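Local coordinates for succinoglycan biosynthesis protein (Bacillus cereus ATCC 14579, PDB 2QGM), which is of unproven function but belongs to the erythromycin esterase-like family, and is named for a presumed part in succinoglycan biosynthesis, at residues Glu345-Tyr351 with Ile362-Ile367; Ala305-His309 with Leu408-Gly412; Pro141-Ile146 with Pro441-Lys445; Leu52-Pro57 with Thr91-Arg95; Ile339-Glu345 with Ile433-Thr439. One frame throughout, in Å; residues are numbered along the deposited sequence.

Interaction 1: Glu345-Tyr351 with Ile362-Ile367; sequences EGNFTLY and ITTDTI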
# COMPACT_ATOMS: atom_id res chain seq x y z
N GLU A 345 -14.26 -15.55 6.23
CA GLU A 345 -15.40 -15.04 6.98
C GLU A 345 -15.01 -14.21 8.20
O GLU A 345 -13.87 -14.24 8.65
CB GLU A 345 -16.27 -16.23 7.42
CG GLU A 345 -15.46 -17.33 8.12
CD GLU A 345 -16.32 -18.50 8.57
OE1 GLU A 345 -17.19 -18.30 9.45
OE2 GLU A 345 -16.12 -19.62 8.05
N GLY A 346 -15.99 -13.49 8.74
CA GLY A 346 -15.74 -12.67 9.91
C GLY A 346 -16.30 -11.27 9.78
O GLY A 346 -16.96 -10.94 8.79
N ASN A 347 -16.04 -10.46 10.79
CA ASN A 347 -16.49 -9.07 10.82
C ASN A 347 -15.28 -8.16 10.59
O ASN A 347 -14.15 -8.55 10.86
CB ASN A 347 -17.10 -8.73 12.18
CG ASN A 347 -18.45 -9.39 12.40
OD1 ASN A 347 -18.94 -9.50 13.52
ND2 ASN A 347 -19.07 -9.83 11.31
N PHE A 348 -15.53 -6.96 10.09
CA PHE A 348 -14.43 -6.04 9.84
C PHE A 348 -14.85 -4.61 10.14
O PHE A 348 -16.05 -4.30 10.22
CB PHE A 348 -14.00 -6.15 8.38
CG PHE A 348 -15.10 -5.88 7.40
CD1 PHE A 348 -15.43 -4.58 7.03
CD2 PHE A 348 -15.84 -6.94 6.88
CE1 PHE A 348 -16.49 -4.34 6.16
CE2 PHE A 348 -16.90 -6.70 6.01
CZ PHE A 348 -17.22 -5.40 5.65
N THR A 349 -13.86 -3.75 10.29
CA THR A 349 -14.07 -2.34 10.58
C THR A 349 -14.21 -1.61 9.26
O THR A 349 -13.48 -1.89 8.31
CB THR A 349 -12.86 -1.74 11.31
OG1 THR A 349 -12.64 -2.44 12.55
CG2 THR A 349 -13.09 -0.26 11.59
N LEU A 350 -15.16 -0.67 9.19
CA LEU A 350 -15.37 0.11 7.98
C LEU A 350 -16.11 1.40 8.32
O LEU A 350 -16.41 1.65 9.49
CB LEU A 350 -16.15 -0.70 6.93
CG LEU A 350 -17.64 -1.05 7.07
CD1 LEU A 350 -18.00 -1.30 8.52
CD2 LEU A 350 -18.49 0.08 6.52
N TYR A 351 -16.40 2.21 7.31
CA TYR A 351 -17.11 3.47 7.51
C TYR A 351 -18.63 3.35 7.54
O TYR A 351 -19.24 3.24 8.60
CB TYR A 351 -16.71 4.47 6.44
CG TYR A 351 -15.50 5.28 6.80
CD1 TYR A 351 -15.53 6.17 7.87
CD2 TYR A 351 -14.32 5.17 6.07
CE1 TYR A 351 -14.43 6.95 8.19
CE2 TYR A 351 -13.21 5.93 6.38
CZ TYR A 351 -13.27 6.82 7.45
OH TYR A 351 -12.18 7.60 7.76
N ILE A 362 -16.96 5.40 12.15
CA ILE A 362 -16.45 4.05 12.03
C ILE A 362 -17.38 3.04 12.70
O ILE A 362 -17.80 3.24 13.84
CB ILE A 362 -15.03 3.91 12.66
CG1 ILE A 362 -14.01 4.72 11.86
CG2 ILE A 362 -14.62 2.45 12.68
CD1 ILE A 362 -13.83 6.14 12.33
N THR A 363 -17.68 1.96 11.99
CA THR A 363 -18.56 0.91 12.50
C THR A 363 -18.02 -0.46 12.09
O THR A 363 -16.86 -0.57 11.68
CB THR A 363 -20.00 1.08 11.97
OG1 THR A 363 -20.87 0.15 12.62
CG2 THR A 363 -20.03 0.83 10.46
N THR A 364 -18.85 -1.49 12.18
CA THR A 364 -18.46 -2.85 11.82
C THR A 364 -19.51 -3.54 10.95
O THR A 364 -20.71 -3.27 11.06
CB THR A 364 -18.24 -3.71 13.09
OG1 THR A 364 -17.16 -3.17 13.86
CG2 THR A 364 -17.92 -5.14 12.72
N ASP A 365 -19.06 -4.43 10.06
CA ASP A 365 -19.96 -5.17 9.19
C ASP A 365 -19.46 -6.60 9.04
O ASP A 365 -18.39 -6.95 9.55
CB ASP A 365 -20.06 -4.47 7.83
CG ASP A 365 -21.16 -5.05 6.96
OD1 ASP A 365 -22.13 -5.61 7.53
OD2 ASP A 365 -21.09 -4.93 5.72
N THR A 366 -20.23 -7.43 8.35
CA THR A 366 -19.86 -8.83 8.17
C THR A 366 -19.56 -9.19 6.73
O THR A 366 -20.22 -8.73 5.80
CB THR A 366 -20.99 -9.75 8.69
OG1 THR A 366 -21.35 -9.35 10.02
CG2 THR A 366 -20.54 -11.20 8.71
N ILE A 367 -18.54 -10.02 6.54
CA ILE A 367 -18.13 -10.44 5.21
C ILE A 367 -19.20 -11.29 4.52
O ILE A 367 -19.57 -12.36 5.01
CB ILE A 367 -16.83 -11.27 5.28
CG1 ILE A 367 -15.69 -10.40 5.81
CG2 ILE A 367 -16.48 -11.81 3.90
CD1 ILE A 367 -14.37 -11.15 5.96
O HOH W 1 -18.50 -13.88 7.36

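Interaction 2: Ala305-His309 with Leu408-Gly412; sequences AHNIH and LSIGG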
# COMPACT_ATOMS: atom_id res chain seq x y z
N ALA A 305 -0.43 -1.75 0.82
CA ALA A 305 -1.62 -1.09 0.30
C ALA A 305 -2.73 -2.12 0.20
O ALA A 305 -2.54 -3.28 0.52
CB ALA A 305 -1.32 -0.50 -1.08
N HIS A 306 -3.90 -1.67 -0.24
CA HIS A 306 -5.02 -2.58 -0.40
C HIS A 306 -4.70 -3.54 -1.55
O HIS A 306 -3.89 -3.22 -2.42
CB HIS A 306 -6.29 -1.81 -0.74
CG HIS A 306 -7.54 -2.62 -0.63
ND1 HIS A 306 -7.89 -3.59 -1.55
CD2 HIS A 306 -8.51 -2.64 0.31
CE1 HIS A 306 -9.02 -4.16 -1.18
NE2 HIS A 306 -9.41 -3.60 -0.05
N ASN A 307 -5.34 -4.71 -1.56
CA ASN A 307 -5.16 -5.68 -2.64
C ASN A 307 -5.32 -4.98 -3.98
O ASN A 307 -4.56 -5.22 -4.92
CB ASN A 307 -6.22 -6.78 -2.58
CG ASN A 307 -5.88 -7.90 -1.62
OD1 ASN A 307 -4.75 -8.01 -1.13
ND2 ASN A 307 -6.86 -8.77 -1.37
N ILE A 308 -6.33 -4.13 -4.07
CA ILE A 308 -6.62 -3.41 -5.30
C ILE A 308 -5.41 -2.69 -5.92
O ILE A 308 -5.19 -2.77 -7.13
CB ILE A 308 -7.74 -2.38 -5.07
CG1 ILE A 308 -9.05 -3.10 -4.76
CG2 ILE A 308 -7.85 -1.45 -6.28
CD1 ILE A 308 -9.59 -3.94 -5.89
N HIS A 309 -4.64 -2.00 -5.08
CA HIS A 309 -3.49 -1.24 -5.57
C HIS A 309 -2.22 -2.03 -5.85
O HIS A 309 -1.44 -1.63 -6.71
CB HIS A 309 -3.19 -0.10 -4.59
CG HIS A 309 -4.31 0.88 -4.44
ND1 HIS A 309 -4.65 1.77 -5.43
CD2 HIS A 309 -5.20 1.07 -3.44
CE1 HIS A 309 -5.70 2.48 -5.05
NE2 HIS A 309 -6.05 2.07 -3.84
N LEU A 408 -13.25 -11.72 -3.39
CA LEU A 408 -13.69 -10.74 -2.41
C LEU A 408 -12.78 -9.53 -2.40
O LEU A 408 -11.57 -9.67 -2.53
CB LEU A 408 -13.69 -11.36 -1.02
CG LEU A 408 -13.98 -10.37 0.11
CD1 LEU A 408 -15.44 -9.96 0.04
CD2 LEU A 408 -13.64 -11.01 1.46
N SER A 409 -13.36 -8.35 -2.24
CA SER A 409 -12.60 -7.11 -2.18
C SER A 409 -13.47 -6.06 -1.50
O SER A 409 -14.49 -5.64 -2.05
CB SER A 409 -12.19 -6.66 -3.58
OG SER A 409 -11.15 -5.70 -3.51
N ILE A 410 -13.06 -5.64 -0.31
CA ILE A 410 -13.81 -4.66 0.47
C ILE A 410 -12.97 -3.43 0.78
O ILE A 410 -11.87 -3.54 1.34
CB ILE A 410 -14.30 -5.26 1.81
CG1 ILE A 410 -15.12 -6.53 1.54
CG2 ILE A 410 -15.13 -4.23 2.56
CD1 ILE A 410 -15.53 -7.26 2.81
N GLY A 411 -13.49 -2.26 0.43
CA GLY A 411 -12.77 -1.03 0.68
C GLY A 411 -13.09 -0.44 2.04
O GLY A 411 -13.54 -1.15 2.95
N GLY A 412 -12.87 0.86 2.19
CA GLY A 412 -13.14 1.52 3.44
C GLY A 412 -14.61 1.84 3.60
O GLY A 412 -15.06 2.23 4.68
O HOH W 2 -9.40 -8.08 -2.98

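Interaction 3: Pro141-Ile146 with Pro441-Lys445; sequences PTDEII and PSHIK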
# COMPACT_ATOMS: atom_id res chain seq x y z
N PRO A 141 -5.39 4.32 12.08
CA PRO A 141 -4.80 4.52 13.42
C PRO A 141 -5.28 3.42 14.37
O PRO A 141 -5.95 3.69 15.36
CB PRO A 141 -5.33 5.90 13.84
CG PRO A 141 -5.91 6.49 12.61
CD PRO A 141 -6.44 5.31 11.84
N THR A 142 -4.93 2.17 14.05
CA THR A 142 -5.34 1.02 14.86
C THR A 142 -4.21 0.55 15.75
O THR A 142 -3.05 0.87 15.52
CB THR A 142 -5.77 -0.16 13.96
OG1 THR A 142 -4.62 -0.65 13.25
CG2 THR A 142 -6.83 0.29 12.96
N ASP A 143 -4.55 -0.23 16.77
CA ASP A 143 -3.53 -0.76 17.67
C ASP A 143 -2.58 -1.65 16.88
O ASP A 143 -1.37 -1.63 17.12
CB ASP A 143 -4.16 -1.59 18.80
CG ASP A 143 -5.00 -0.75 19.74
OD1 ASP A 143 -4.67 0.44 19.95
OD2 ASP A 143 -5.97 -1.30 20.30
N GLU A 144 -3.13 -2.42 15.94
CA GLU A 144 -2.35 -3.33 15.12
C GLU A 144 -1.27 -2.63 14.31
O GLU A 144 -0.11 -3.03 14.33
CB GLU A 144 -3.28 -4.12 14.17
CG GLU A 144 -4.30 -5.04 14.87
CD GLU A 144 -5.63 -4.35 15.19
OE1 GLU A 144 -5.73 -3.13 15.01
OE2 GLU A 144 -6.57 -5.05 15.61
N ILE A 145 -1.65 -1.57 13.59
CA ILE A 145 -0.69 -0.84 12.77
C ILE A 145 0.27 -0.00 13.61
O ILE A 145 1.47 0.04 13.33
CB ILE A 145 -1.42 0.06 11.72
CG1 ILE A 145 -2.22 -0.83 10.77
CG2 ILE A 145 -0.41 0.90 10.94
CD1 ILE A 145 -3.04 -0.10 9.73
N ILE A 146 -0.24 0.66 14.64
CA ILE A 146 0.62 1.47 15.48
C ILE A 146 1.69 0.62 16.14
O ILE A 146 2.81 1.07 16.35
CB ILE A 146 -0.20 2.22 16.53
CG1 ILE A 146 -1.10 3.23 15.81
CG2 ILE A 146 0.72 2.92 17.52
CD1 ILE A 146 -2.11 3.91 16.68
N PRO A 441 -12.70 -7.57 13.48
CA PRO A 441 -12.44 -6.13 13.38
C PRO A 441 -11.15 -5.59 14.00
O PRO A 441 -10.74 -6.00 15.09
CB PRO A 441 -13.67 -5.51 14.04
CG PRO A 441 -14.75 -6.51 13.77
CD PRO A 441 -14.03 -7.82 14.07
N SER A 442 -10.53 -4.66 13.28
CA SER A 442 -9.32 -4.00 13.75
C SER A 442 -9.73 -3.14 14.94
O SER A 442 -10.91 -2.81 15.10
CB SER A 442 -8.76 -3.12 12.64
OG SER A 442 -9.78 -2.28 12.12
N HIS A 443 -8.76 -2.76 15.77
CA HIS A 443 -9.06 -1.94 16.95
C HIS A 443 -8.54 -0.52 16.82
O HIS A 443 -7.34 -0.27 16.98
CB HIS A 443 -8.44 -2.59 18.19
CG HIS A 443 -8.83 -4.02 18.39
ND1 HIS A 443 -8.35 -5.04 17.60
CD2 HIS A 443 -9.68 -4.59 19.28
CE1 HIS A 443 -8.89 -6.18 17.99
NE2 HIS A 443 -9.69 -5.94 19.00
N ILE A 444 -9.43 0.43 16.54
CA ILE A 444 -9.05 1.84 16.41
C ILE A 444 -8.58 2.39 17.75
O ILE A 444 -9.36 2.49 18.70
CB ILE A 444 -10.23 2.70 15.90
CG1 ILE A 444 -10.65 2.25 14.50
CG2 ILE A 444 -9.83 4.18 15.88
CD1 ILE A 444 -9.60 2.49 13.43
N LYS A 445 -7.30 2.74 17.82
CA LYS A 445 -6.71 3.28 19.04
C LYS A 445 -7.33 4.62 19.43
O LYS A 445 -6.77 5.67 19.03
CB LYS A 445 -5.19 3.44 18.86
CG LYS A 445 -4.45 3.85 20.11
CD LYS A 445 -2.96 3.98 19.85
CE LYS A 445 -2.23 4.47 21.10
NZ LYS A 445 -0.78 4.66 20.86
OXT LYS A 445 -8.38 4.63 20.10

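Interaction 4: Leu52-Pro57 with Thr91-Arg95; sequences LKTIEP and TMKFR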
# COMPACT_ATOMS: atom_id res chain seq x y z
N LEU A 52 0.80 -21.43 7.98
CA LEU A 52 1.38 -20.46 8.89
C LEU A 52 0.90 -20.84 10.29
O LEU A 52 -0.26 -21.25 10.48
CB LEU A 52 0.91 -19.05 8.52
CG LEU A 52 1.35 -18.61 7.11
CD1 LEU A 52 0.75 -17.26 6.80
CD2 LEU A 52 2.87 -18.57 7.02
N LYS A 53 1.79 -20.72 11.27
CA LYS A 53 1.47 -21.10 12.63
C LYS A 53 0.90 -20.02 13.52
O LYS A 53 0.15 -20.31 14.46
CB LYS A 53 2.73 -21.66 13.31
CG LYS A 53 3.85 -20.64 13.39
CD LYS A 53 5.00 -21.12 14.27
CE LYS A 53 6.08 -20.05 14.35
NZ LYS A 53 7.20 -20.40 15.28
N THR A 54 1.23 -18.77 13.24
CA THR A 54 0.77 -17.66 14.08
C THR A 54 0.81 -16.37 13.28
O THR A 54 1.34 -16.33 12.18
CB THR A 54 1.69 -17.50 15.30
OG1 THR A 54 1.21 -16.44 16.14
CG2 THR A 54 3.11 -17.18 14.86
N ILE A 55 0.25 -15.31 13.86
CA ILE A 55 0.27 -13.98 13.24
C ILE A 55 1.16 -13.08 14.09
O ILE A 55 1.47 -11.95 13.70
CB ILE A 55 -1.14 -13.34 13.20
CG1 ILE A 55 -1.69 -13.21 14.62
CG2 ILE A 55 -2.10 -14.19 12.37
CD1 ILE A 55 -3.02 -12.51 14.67
N GLU A 56 1.57 -13.58 15.25
CA GLU A 56 2.40 -12.82 16.19
C GLU A 56 3.78 -12.47 15.66
O GLU A 56 4.60 -13.34 15.40
CB GLU A 56 2.53 -13.58 17.52
CG GLU A 56 1.23 -13.72 18.28
CD GLU A 56 0.49 -12.40 18.43
OE1 GLU A 56 1.10 -11.43 18.96
OE2 GLU A 56 -0.69 -12.32 18.03
N PRO A 57 4.07 -11.17 15.51
CA PRO A 57 5.38 -10.75 15.00
C PRO A 57 6.57 -11.15 15.88
O PRO A 57 7.68 -11.33 15.38
CB PRO A 57 5.22 -9.23 14.87
CG PRO A 57 3.78 -9.08 14.55
CD PRO A 57 3.13 -10.03 15.53
N THR A 91 -2.07 -7.40 11.56
CA THR A 91 -1.04 -7.99 12.40
C THR A 91 -0.17 -8.98 11.63
O THR A 91 1.05 -9.01 11.81
CB THR A 91 -1.65 -8.68 13.63
OG1 THR A 91 -2.31 -7.70 14.44
CG2 THR A 91 -0.57 -9.35 14.47
N MSE A 92 -0.78 -9.78 10.76
CA MSE A 92 -0.00 -10.73 9.97
C MSE A 92 0.91 -9.98 9.00
O MSE A 92 2.02 -10.42 8.72
CB MSE A 92 -0.92 -11.69 9.20
CG MSE A 92 -0.21 -12.68 8.27
SE MSE A 92 0.88 -13.98 9.23
CE MSE A 92 2.64 -13.37 8.79
N LYS A 93 0.45 -8.84 8.49
CA LYS A 93 1.27 -8.05 7.59
C LYS A 93 2.46 -7.48 8.35
O LYS A 93 3.54 -7.35 7.80
CB LYS A 93 0.44 -6.94 6.95
CG LYS A 93 -0.48 -7.45 5.85
CD LYS A 93 -1.29 -6.35 5.19
CE LYS A 93 -0.42 -5.41 4.40
NZ LYS A 93 -1.26 -4.40 3.72
N PHE A 94 2.25 -7.13 9.61
CA PHE A 94 3.32 -6.62 10.46
C PHE A 94 4.34 -7.76 10.62
O PHE A 94 5.55 -7.53 10.52
CB PHE A 94 2.69 -6.18 11.79
CG PHE A 94 3.67 -5.83 12.89
CD1 PHE A 94 5.02 -5.60 12.63
CD2 PHE A 94 3.20 -5.72 14.20
CE1 PHE A 94 5.89 -5.27 13.68
CE2 PHE A 94 4.06 -5.39 15.24
CZ PHE A 94 5.41 -5.16 14.99
N ARG A 95 3.87 -8.98 10.86
CA ARG A 95 4.79 -10.10 11.00
C ARG A 95 5.60 -10.26 9.71
O ARG A 95 6.82 -10.42 9.75
CB ARG A 95 4.02 -11.39 11.33
CG ARG A 95 4.88 -12.64 11.45
CD ARG A 95 4.06 -13.81 12.00
NE ARG A 95 4.73 -15.09 11.85
CZ ARG A 95 5.78 -15.48 12.58
NH1 ARG A 95 6.28 -14.69 13.52
NH2 ARG A 95 6.34 -16.67 12.35
O HOH W 3 3.28 -16.79 10.23

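Interaction 5: Ile339-Glu345 with Ile433-Thr439; sequences IGSTTTE and IFHIRKT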
# COMPACT_ATOMS: atom_id res chain seq x y z
N ILE A 339 1.98 -10.14 -3.26
CA ILE A 339 1.43 -11.04 -2.26
C ILE A 339 0.06 -10.51 -1.85
O ILE A 339 -0.03 -9.55 -1.08
CB ILE A 339 2.32 -11.09 -1.01
CG1 ILE A 339 3.75 -11.45 -1.42
CG2 ILE A 339 1.76 -12.10 0.00
CD1 ILE A 339 4.74 -11.45 -0.29
N GLY A 340 -0.99 -11.14 -2.36
CA GLY A 340 -2.34 -10.72 -2.04
C GLY A 340 -2.85 -11.27 -0.72
O GLY A 340 -2.34 -12.28 -0.22
N SER A 341 -3.86 -10.62 -0.16
CA SER A 341 -4.46 -11.02 1.10
C SER A 341 -5.86 -11.60 0.89
O SER A 341 -6.69 -10.99 0.22
CB SER A 341 -4.56 -9.82 2.04
OG SER A 341 -5.46 -10.06 3.11
N THR A 342 -6.11 -12.77 1.46
CA THR A 342 -7.42 -13.39 1.35
C THR A 342 -7.94 -13.86 2.70
O THR A 342 -7.18 -14.26 3.58
CB THR A 342 -7.41 -14.62 0.37
OG1 THR A 342 -6.41 -15.57 0.77
CG2 THR A 342 -7.12 -14.17 -1.05
N THR A 343 -9.25 -13.75 2.87
CA THR A 343 -9.90 -14.19 4.09
C THR A 343 -11.25 -14.77 3.70
O THR A 343 -11.78 -14.44 2.65
CB THR A 343 -10.07 -13.04 5.11
OG1 THR A 343 -10.61 -13.57 6.33
CG2 THR A 343 -11.01 -11.97 4.56
N THR A 344 -11.79 -15.63 4.55
CA THR A 344 -13.07 -16.27 4.24
C THR A 344 -14.30 -15.67 4.91
O THR A 344 -15.27 -15.32 4.24
CB THR A 344 -13.01 -17.77 4.59
OG1 THR A 344 -12.00 -18.40 3.80
CG2 THR A 344 -14.35 -18.44 4.31
N GLU A 345 -14.26 -15.55 6.23
CA GLU A 345 -15.40 -15.04 6.98
C GLU A 345 -15.01 -14.21 8.20
O GLU A 345 -13.87 -14.24 8.65
CB GLU A 345 -16.27 -16.23 7.42
CG GLU A 345 -15.46 -17.33 8.12
CD GLU A 345 -16.32 -18.50 8.57
OE1 GLU A 345 -17.19 -18.30 9.45
OE2 GLU A 345 -16.12 -19.62 8.05
N ILE A 433 -0.37 -15.51 -2.21
CA ILE A 433 -1.43 -15.03 -1.33
C ILE A 433 -1.20 -15.60 0.05
O ILE A 433 -0.57 -16.65 0.21
CB ILE A 433 -2.85 -15.47 -1.79
CG1 ILE A 433 -2.96 -17.00 -1.82
CG2 ILE A 433 -3.18 -14.88 -3.15
CD1 ILE A 433 -4.38 -17.50 -1.89
N PHE A 434 -1.65 -14.87 1.07
CA PHE A 434 -1.59 -15.38 2.43
C PHE A 434 -3.04 -15.36 2.86
O PHE A 434 -3.72 -14.33 2.85
CB PHE A 434 -0.68 -14.55 3.37
CG PHE A 434 -1.12 -13.12 3.61
CD1 PHE A 434 -1.82 -12.77 4.77
CD2 PHE A 434 -0.77 -12.12 2.71
CE1 PHE A 434 -2.15 -11.44 5.03
CE2 PHE A 434 -1.11 -10.79 2.96
CZ PHE A 434 -1.79 -10.45 4.12
N HIS A 435 -3.54 -16.55 3.19
CA HIS A 435 -4.92 -16.71 3.59
C HIS A 435 -5.09 -16.82 5.09
O HIS A 435 -4.29 -17.47 5.77
CB HIS A 435 -5.52 -17.96 2.92
CG HIS A 435 -6.99 -18.10 3.11
ND1 HIS A 435 -7.90 -17.27 2.49
CD2 HIS A 435 -7.72 -18.96 3.87
CE1 HIS A 435 -9.12 -17.61 2.86
NE2 HIS A 435 -9.04 -18.63 3.70
N ILE A 436 -6.11 -16.14 5.61
CA ILE A 436 -6.47 -16.18 7.02
C ILE A 436 -7.97 -16.47 6.99
O ILE A 436 -8.78 -15.57 6.75
CB ILE A 436 -6.23 -14.83 7.75
CG1 ILE A 436 -4.75 -14.46 7.69
CG2 ILE A 436 -6.70 -14.94 9.21
CD1 ILE A 436 -4.40 -13.17 8.43
N ARG A 437 -8.34 -17.72 7.22
CA ARG A 437 -9.75 -18.11 7.17
C ARG A 437 -10.69 -17.19 7.94
O ARG A 437 -11.57 -16.56 7.35
CB ARG A 437 -9.92 -19.54 7.69
CG ARG A 437 -11.32 -20.09 7.52
CD ARG A 437 -11.46 -21.41 8.25
NE ARG A 437 -10.57 -22.44 7.70
CZ ARG A 437 -10.26 -23.56 8.33
NH1 ARG A 437 -10.77 -23.81 9.53
NH2 ARG A 437 -9.47 -24.46 7.75
N LYS A 438 -10.52 -17.11 9.25
CA LYS A 438 -11.38 -16.26 10.05
C LYS A 438 -10.70 -14.98 10.51
O LYS A 438 -9.57 -15.00 11.03
CB LYS A 438 -11.91 -17.02 11.28
CG LYS A 438 -12.86 -18.16 10.95
CD LYS A 438 -13.47 -18.78 12.21
CE LYS A 438 -14.45 -19.90 11.86
NZ LYS A 438 -15.16 -20.43 13.07
N THR A 439 -11.37 -13.86 10.31
CA THR A 439 -10.84 -12.57 10.72
C THR A 439 -11.86 -11.79 11.54
O THR A 439 -13.05 -12.11 11.56
CB THR A 439 -10.39 -11.75 9.49
OG1 THR A 439 -11.39 -11.80 8.47
CG2 THR A 439 -9.09 -12.31 8.94
O HOH W 4 -5.11 -12.43 4.43

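Interaction 1: Glu345-Tyr351 with Ile362-Ile367
Strands 346-350 and 363-366 pair as an antiparallel beta hairpin with a long connection, their axes 4.6 Å apart at closest approach and their N-to-C directions 145° apart. Phe348 with Asp365 and Leu350 with Thr363 are hydrogen-bonded pairs, each joined by two backbone bonds; Asn347 with Thr366 and Thr349 with Thr364 are the non-hydrogen-bonded pairs. A nearly straight bond from Ile367 N to Gly346 O (2.9 Å, 175° at the hydrogen) extends the ladder, and a water beyond it links Gly346 N to Ile367 O. Gly346 has a positive phi, at which a side chain would press against the preceding carbonyl.

On one face, Phe348 lies beside Asp365, pointing the same way. Its CG sits between its own backbone N and carbonyl carbon (chi1 57°), which folds the ring back across the partner strand: Asp365 O lies over one face, while Ile367 CG1 meets the ring edge, 3.6 Å from Phe348 CD2. Leu350 CD1 reaches Thr363 CG2 at 3.5 Å. The other face carries Asn347, whose ND2 comes within 2.7 Å of Thr366 OG1, and Thr349, whose CG2 presses tightly on Ile362 CG2 at 3.3 Å.

Thr349 OG1 is hydrogen-bonded to Ser442, and Phe348 packs on Ile410. The chain turns a corner at Glu345, so the hairpin leaves the main mixed sheet directly from the end of strand 336-344.

Interaction 2: Ala305-His309 with Leu408-Gly412
His306, the N-cap of the short helix 307-310 just after sheet strand 301-304, also reaches the loop that follows strand 404-408. Its imidazole works at both nitrogens. ND1 accepts from Ile308 N at 3.0 Å, with an almost straight N-H...N angle of 173° and the donor in the ring plane. On the far side of the ring, His306 NE2 donates to Ile410 O at 2.8 Å; this oxygen also lies near the ring plane, whereas the donor stands well above the plane of the Ile410 carbonyl. The two bonds together fix the rotation of the ring. Its direction is set by the first torsion, which places CG opposite the backbone N (chi1 -167°) and sends the imidazole across to the loop.

Ser409 OG lies beside the ring edge, 3.5 Å from His306 CE1, and also meets the end of Ile308, whose CD1 is 3.3 Å away. Glu112 accepts from His306 N, and the ring of His84 meets that of His306 edge-to-face, so the contact lies in a buried, polar cluster. One water completes the bridge: it accepts from Asn307 ND2 at 3.1 Å and donates to Leu408 O at 2.7 Å, while also hydrogen-bonding to Ser409 OG.

Interaction 3: Pro141-Ile146 with Pro441-Lys445
The C-terminal tail is tied to the first turn of helix 143-157 through a histidine-carboxylate hydrogen bond. His443 ND1 donates to Glu144 OE2 at 2.7 Å and 169°, with the oxygen in the imidazole plane and the nitrogen on the syn side of the carboxylate, 30° out of its plane. His443 N reaches both oxygens of the same group, OE1 at 3.1 Å and OE2 at a more bent 3.2 Å. A bend at chi2 (90°) turns the Glu144 carboxylate back toward the tail. Ser87 gives OE2 a further hydrogen bond, from helix 87-104, and this concentration of donors would be expected to stabilise a negative charge on the buried Glu144.

Thr142 is the N-cap of the helix, its OG1 accepting from Ile145 N. The tail uses the same helix start: Asp143 N donates to His443 O at 2.8 Å, and Lys445 N to Pro141 O at 3.0 Å, bracketing a single backbone bridge between Thr142 and Ile444. Thr142 CG2 touches Ile444 CD1.

Lys445 extends over the helix, crossing the side chains of Asp143 and Ile146 at about a right angle. Its CD presses tightly on Ile146 CD1 at 3.3 Å, and its CB lies 3.2 Å from Asp143 OD1. The terminal carboxylate accepts from Arg133 through Lys445 O.

Interaction 4: Leu52-Pro57 with Thr91-Arg95
Pro57 sets its ring on the face of Phe94 in a CH-pi contact, where the loop after strand 50-51 passes over helix 87-104. Pro57 CG is the bump: it lies 3.7 Å from the centroid of the Phe94 ring, displaced toward the rim, while Pro57 CD rests on Thr91 CG2. That methyl also fits beneath Ile55, 3.4 Å from Ile55 O and 4.0 Å from Ile55 CD1. On the other flank, Leu52 CD1 and the carbonyl of Thr54 border the selenium of Met92, a selenomethionine whose chain bends at chi2 and chi3 to run under the loop.

Arg95 fills the remaining groove. Extended from CG to NE, it runs below the Ile55 and Glu56 carbonyls until Thr54 CG2 lies over the centre of one guanidinium face, 3.9 Å from Arg95 CZ. An ST turn, Thr54 OG1 accepting from Glu56 N, shapes the loop here. NH2 is held by Asp63 and Pro60 and NH1 by Lys59 O; NH1 adds a weak, bent bond to Glu56 O. A water accepts from Arg95 NE and donates to Thr54 O, both at 2.8 Å.

Interaction 5: Ile339-Glu345 with Ile433-Thr439
Thr342 and His435 meet through side chains: OG1 lies 2.8 Å from His435 ND1 in a hydrogen bond whose donor either group could supply. Thr344 OG1, hydrogen-bonded chiefly to Asn375 O, meets the far nitrogen of the same imidazole, NE2, only weakly, at the ring edge. Toward the opposite face, Thr343 OG1 donates to Ile436 O at 2.7 Å, nearly in line with the carbonyl, and lies 2.9 Å from Thr439 OG1. On that face too, Ser341 CA sits over the Phe434 ring, 4.2 Å from its centroid, and Ile339 CG2 touches the ring edge. Phe434 CG lies between backbone N and carbonyl carbon (chi1 64°), which tips the ring over the neighbouring strand.

These groups are positioned by parallel pairing of strands 336-344 and 432-439 within the mixed eight-stranded sheet, the local axes 4.7 Å apart and 17° from parallel. Phe434 N donates to Gly340 O, Thr342 N to Phe434 O, and Ile436 N to Thr342 O. Where strand 432-439 turns its corner, Arg437 O accepts from both Thr344 N and Glu345 N, and Thr439 N returns to Glu345 O at 3.0 Å. A water donates to Thr342 O and Phe434 O and also bonds Ser341 OG.

Beyond this shell, helix 87-104 packs on Phe434 through Met92 and Lys93, while Leu378 of helix 374-380 touches Thr342 and His435 across the sheet.

In the fold
The contacts divide among the main mixed sheet, a helix packed on its face, and the loops and hairpin that follow its strands. Interaction 5 joins two neighbouring strands of that sheet; the chain then turns at the shared Glu345 into the hairpin of interaction 1, about 15 Å away between centres. Interaction 4 lies about 12 Å from interaction 5 between centres, where helix 87-104 packs on Phe434 and Ile436, and the same helix meets Glu144 of interaction 3. Interaction 2 is bound to interaction 5 by Asn307 and Ser341, and to the hairpin by Tyr351 and Gly412. Along the chain interaction 4 closes first; interaction 3 spans the other three, bringing the C-terminus back beside the hairpin through Thr349 and Ser442.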